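Local coordinates for nucleoprotein (Schmallenberg virus, PDB 4JNG) that encapsidates the viral genomic RNA as a helical nucleocapsid, shielding it from nucleases and presenting it as template for transcription and replication, at residues 104-115 and 134-142. Residues are numbered along the deposited sequence; the frame is centred on the assembly and turned at random.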
# COMPACT_ATOMS: atom_id res chain seq x y z
N ILE B 104 -24.45 -21.70 18.39
CA ILE B 104 -24.78 -22.78 17.46
C ILE B 104 -24.35 -24.12 18.06
O ILE B 104 -25.12 -25.09 18.05
CB ILE B 104 -24.11 -22.60 16.08
CG1 ILE B 104 -24.68 -21.37 15.36
CG2 ILE B 104 -24.34 -23.82 15.20
CD1 ILE B 104 -23.81 -20.87 14.23
N ALA B 105 -23.12 -24.16 18.57
CA ALA B 105 -22.57 -25.37 19.15
C ALA B 105 -23.36 -25.81 20.38
O ALA B 105 -23.64 -27.01 20.54
CB ALA B 105 -21.10 -25.18 19.50
N ASP B 106 -23.75 -24.86 21.23
CA ASP B 106 -24.61 -25.17 22.38
C ASP B 106 -25.97 -25.73 21.96
O ASP B 106 -26.53 -26.59 22.65
CB ASP B 106 -24.79 -23.94 23.28
CG ASP B 106 -23.54 -23.60 24.07
OD1 ASP B 106 -22.68 -24.50 24.22
OD2 ASP B 106 -23.40 -22.45 24.54
N THR B 107 -26.50 -25.24 20.85
CA THR B 107 -27.76 -25.74 20.32
C THR B 107 -27.58 -27.10 19.63
O THR B 107 -28.49 -27.91 19.62
CB THR B 107 -28.38 -24.74 19.32
OG1 THR B 107 -28.37 -23.43 19.90
CG2 THR B 107 -29.81 -25.13 19.00
N CYS B 108 -26.40 -27.34 19.05
CA CYS B 108 -26.13 -28.56 18.27
C CYS B 108 -25.72 -29.73 19.14
O CYS B 108 -25.99 -30.89 18.81
CB CYS B 108 -25.05 -28.30 17.22
SG CYS B 108 -25.64 -27.36 15.80
N LYS B 109 -25.03 -29.43 20.24
CA LYS B 109 -24.62 -30.43 21.21
C LYS B 109 -25.81 -31.18 21.79
O LYS B 109 -25.72 -32.36 22.09
CB LYS B 109 -23.84 -29.76 22.34
CG LYS B 109 -23.16 -30.74 23.29
CD LYS B 109 -22.55 -30.02 24.48
CE LYS B 109 -21.96 -31.01 25.48
NZ LYS B 109 -20.93 -30.38 26.35
N ALA B 110 -26.93 -30.47 21.95
CA ALA B 110 -28.10 -31.02 22.63
C ALA B 110 -28.84 -32.06 21.79
O ALA B 110 -29.18 -33.13 22.31
CB ALA B 110 -29.05 -29.90 23.04
N SER B 111 -29.06 -31.77 20.51
CA SER B 111 -29.99 -32.57 19.71
C SER B 111 -29.57 -32.81 18.26
O SER B 111 -29.20 -31.88 17.53
CB SER B 111 -31.36 -31.90 19.72
OG SER B 111 -31.30 -30.61 19.16
N VAL B 112 -29.67 -34.07 17.85
CA VAL B 112 -29.41 -34.49 16.48
C VAL B 112 -30.23 -33.67 15.47
O VAL B 112 -29.73 -33.32 14.39
CB VAL B 112 -29.70 -36.01 16.34
CG1 VAL B 112 -29.75 -36.45 14.88
CG2 VAL B 112 -28.65 -36.81 17.09
N LEU B 113 -31.47 -33.34 15.82
CA LEU B 113 -32.33 -32.52 14.96
C LEU B 113 -31.75 -31.13 14.72
O LEU B 113 -31.68 -30.68 13.58
CB LEU B 113 -33.76 -32.42 15.54
CG LEU B 113 -34.87 -32.11 14.53
CD1 LEU B 113 -36.26 -32.40 15.11
CD2 LEU B 113 -34.79 -30.69 14.01
N LYS B 114 -31.31 -30.45 15.79
CA LYS B 114 -30.70 -29.12 15.65
C LYS B 114 -29.41 -29.16 14.83
O LYS B 114 -29.17 -28.28 14.00
CB LYS B 114 -30.43 -28.48 17.01
CG LYS B 114 -31.66 -28.14 17.82
CD LYS B 114 -32.41 -26.93 17.29
CE LYS B 114 -33.75 -26.78 17.98
NZ LYS B 114 -34.54 -25.66 17.42
N LEU B 115 -28.58 -30.17 15.07
CA LEU B 115 -27.39 -30.36 14.26
C LEU B 115 -27.74 -30.46 12.78
O LEU B 115 -27.15 -29.77 11.95
CB LEU B 115 -26.62 -31.60 14.72
CG LEU B 115 -25.32 -31.88 13.96
CD1 LEU B 115 -24.48 -30.62 13.85
CD2 LEU B 115 -24.53 -32.99 14.65
N TRP B 134 -19.36 -29.72 7.57
CA TRP B 134 -20.04 -30.18 8.78
C TRP B 134 -19.76 -31.65 9.07
O TRP B 134 -19.94 -32.11 10.19
CB TRP B 134 -21.55 -29.97 8.66
CG TRP B 134 -22.02 -28.55 8.86
CD1 TRP B 134 -22.20 -27.60 7.90
CD2 TRP B 134 -22.39 -27.94 10.10
NE1 TRP B 134 -22.66 -26.44 8.46
CE2 TRP B 134 -22.79 -26.62 9.81
CE3 TRP B 134 -22.43 -28.39 11.43
CZ2 TRP B 134 -23.22 -25.73 10.81
CZ3 TRP B 134 -22.85 -27.51 12.41
CH2 TRP B 134 -23.24 -26.20 12.10
N ALA B 135 -19.33 -32.37 8.03
CA ALA B 135 -18.95 -33.78 8.13
C ALA B 135 -17.89 -34.04 9.18
O ALA B 135 -17.92 -35.06 9.86
CB ALA B 135 -18.46 -34.28 6.78
N ASP B 136 -16.95 -33.10 9.33
CA ASP B 136 -15.87 -33.24 10.31
C ASP B 136 -16.31 -32.96 11.74
O ASP B 136 -15.48 -32.97 12.66
CB ASP B 136 -14.70 -32.32 9.92
CG ASP B 136 -13.97 -32.79 8.67
OD1 ASP B 136 -13.69 -34.01 8.56
OD2 ASP B 136 -13.66 -31.95 7.81
N GLY B 137 -17.60 -32.73 11.95
CA GLY B 137 -18.13 -32.47 13.28
C GLY B 137 -18.27 -30.99 13.55
O GLY B 137 -17.50 -30.17 13.04
N TYR B 138 -19.27 -30.64 14.36
CA TYR B 138 -19.60 -29.24 14.64
C TYR B 138 -18.46 -28.46 15.32
O TYR B 138 -18.29 -27.28 15.04
CB TYR B 138 -20.90 -29.14 15.46
CG TYR B 138 -20.76 -29.53 16.91
CD1 TYR B 138 -20.55 -30.85 17.29
CD2 TYR B 138 -20.85 -28.57 17.91
CE1 TYR B 138 -20.42 -31.20 18.62
CE2 TYR B 138 -20.71 -28.91 19.25
CZ TYR B 138 -20.50 -30.23 19.60
OH TYR B 138 -20.37 -30.57 20.93
N THR B 139 -17.67 -29.12 16.17
CA THR B 139 -16.63 -28.42 16.93
C THR B 139 -15.47 -27.97 16.04
O THR B 139 -14.94 -26.88 16.23
CB THR B 139 -16.08 -29.24 18.12
OG1 THR B 139 -15.28 -30.33 17.64
CG2 THR B 139 -17.20 -29.77 18.99
N MET B 140 -15.10 -28.78 15.05
CA MET B 140 -14.01 -28.42 14.14
C MET B 140 -14.46 -27.34 13.16
O MET B 140 -13.75 -26.35 12.95
CB MET B 140 -13.51 -29.64 13.37
CG MET B 140 -12.18 -29.37 12.68
SD MET B 140 -11.43 -30.80 11.89
CE MET B 140 -10.39 -29.93 10.72
N TYR B 141 -15.63 -27.56 12.56
CA TYR B 141 -16.20 -26.67 11.55
C TYR B 141 -16.50 -25.28 12.10
O TYR B 141 -16.19 -24.28 11.47
CB TYR B 141 -17.49 -27.29 10.98
CG TYR B 141 -18.06 -26.55 9.79
CD1 TYR B 141 -17.50 -26.68 8.53
CD2 TYR B 141 -19.17 -25.72 9.93
CE1 TYR B 141 -18.01 -26.01 7.44
CE2 TYR B 141 -19.70 -25.05 8.84
CZ TYR B 141 -19.12 -25.20 7.60
OH TYR B 141 -19.64 -24.52 6.51
N LEU B 142 -17.12 -25.23 13.27
CA LEU B 142 -17.44 -23.95 13.89
C LEU B 142 -16.21 -23.35 14.56
O LEU B 142 -16.14 -22.14 14.73
CB LEU B 142 -18.56 -24.10 14.91
CG LEU B 142 -19.92 -24.56 14.38
CD1 LEU B 142 -20.83 -24.82 15.56
CD2 LEU B 142 -20.54 -23.53 13.44
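Tyr138 enters as a knob into the hole formed by Ala105, Cys108, Lys109 and Leu115, pinning the short helix 138-142 against the helical hairpin of 93-110 and 112-121. The segments 104-110 and 138-142 run nearly antiparallel, with 164° between their directions and axes 10.5 Å apart. With chi1 at 74°, CG of Tyr138 lies between the backbone N and the carbonyl carbon, and the ring turns one edge to Ala105, whose CB lies near its plane, 3.8 Å from CD2 of Tyr138. CG2 of Thr139 sits over one face of the same ring, displaced toward the rim.

One turn on, CD1 of Leu142 packs against CG2 of Ile104 at 3.7 Å and also reaches the backbone N of Ala105. That CG2, anti to its own backbone nitrogen, also meets the indole of Trp134 at the edge near CH2, the two side chains lying nearly perpendicular. Leu115 approaches from the second arm of the hairpin and runs counter to the Trp134 side chain, its CD1 3.8 Å from CZ3 of the indole. Cys108 SG adds an oblique sulfur-aromatic contact, 5.5 Å from the centroid of the six-membered ring of Trp134. The indole itself is anchored by NE1, hydrogen-bonded to Ile122 O, while Tyr141 CD2 sits 3.7 Å above the centre of one Trp134 face.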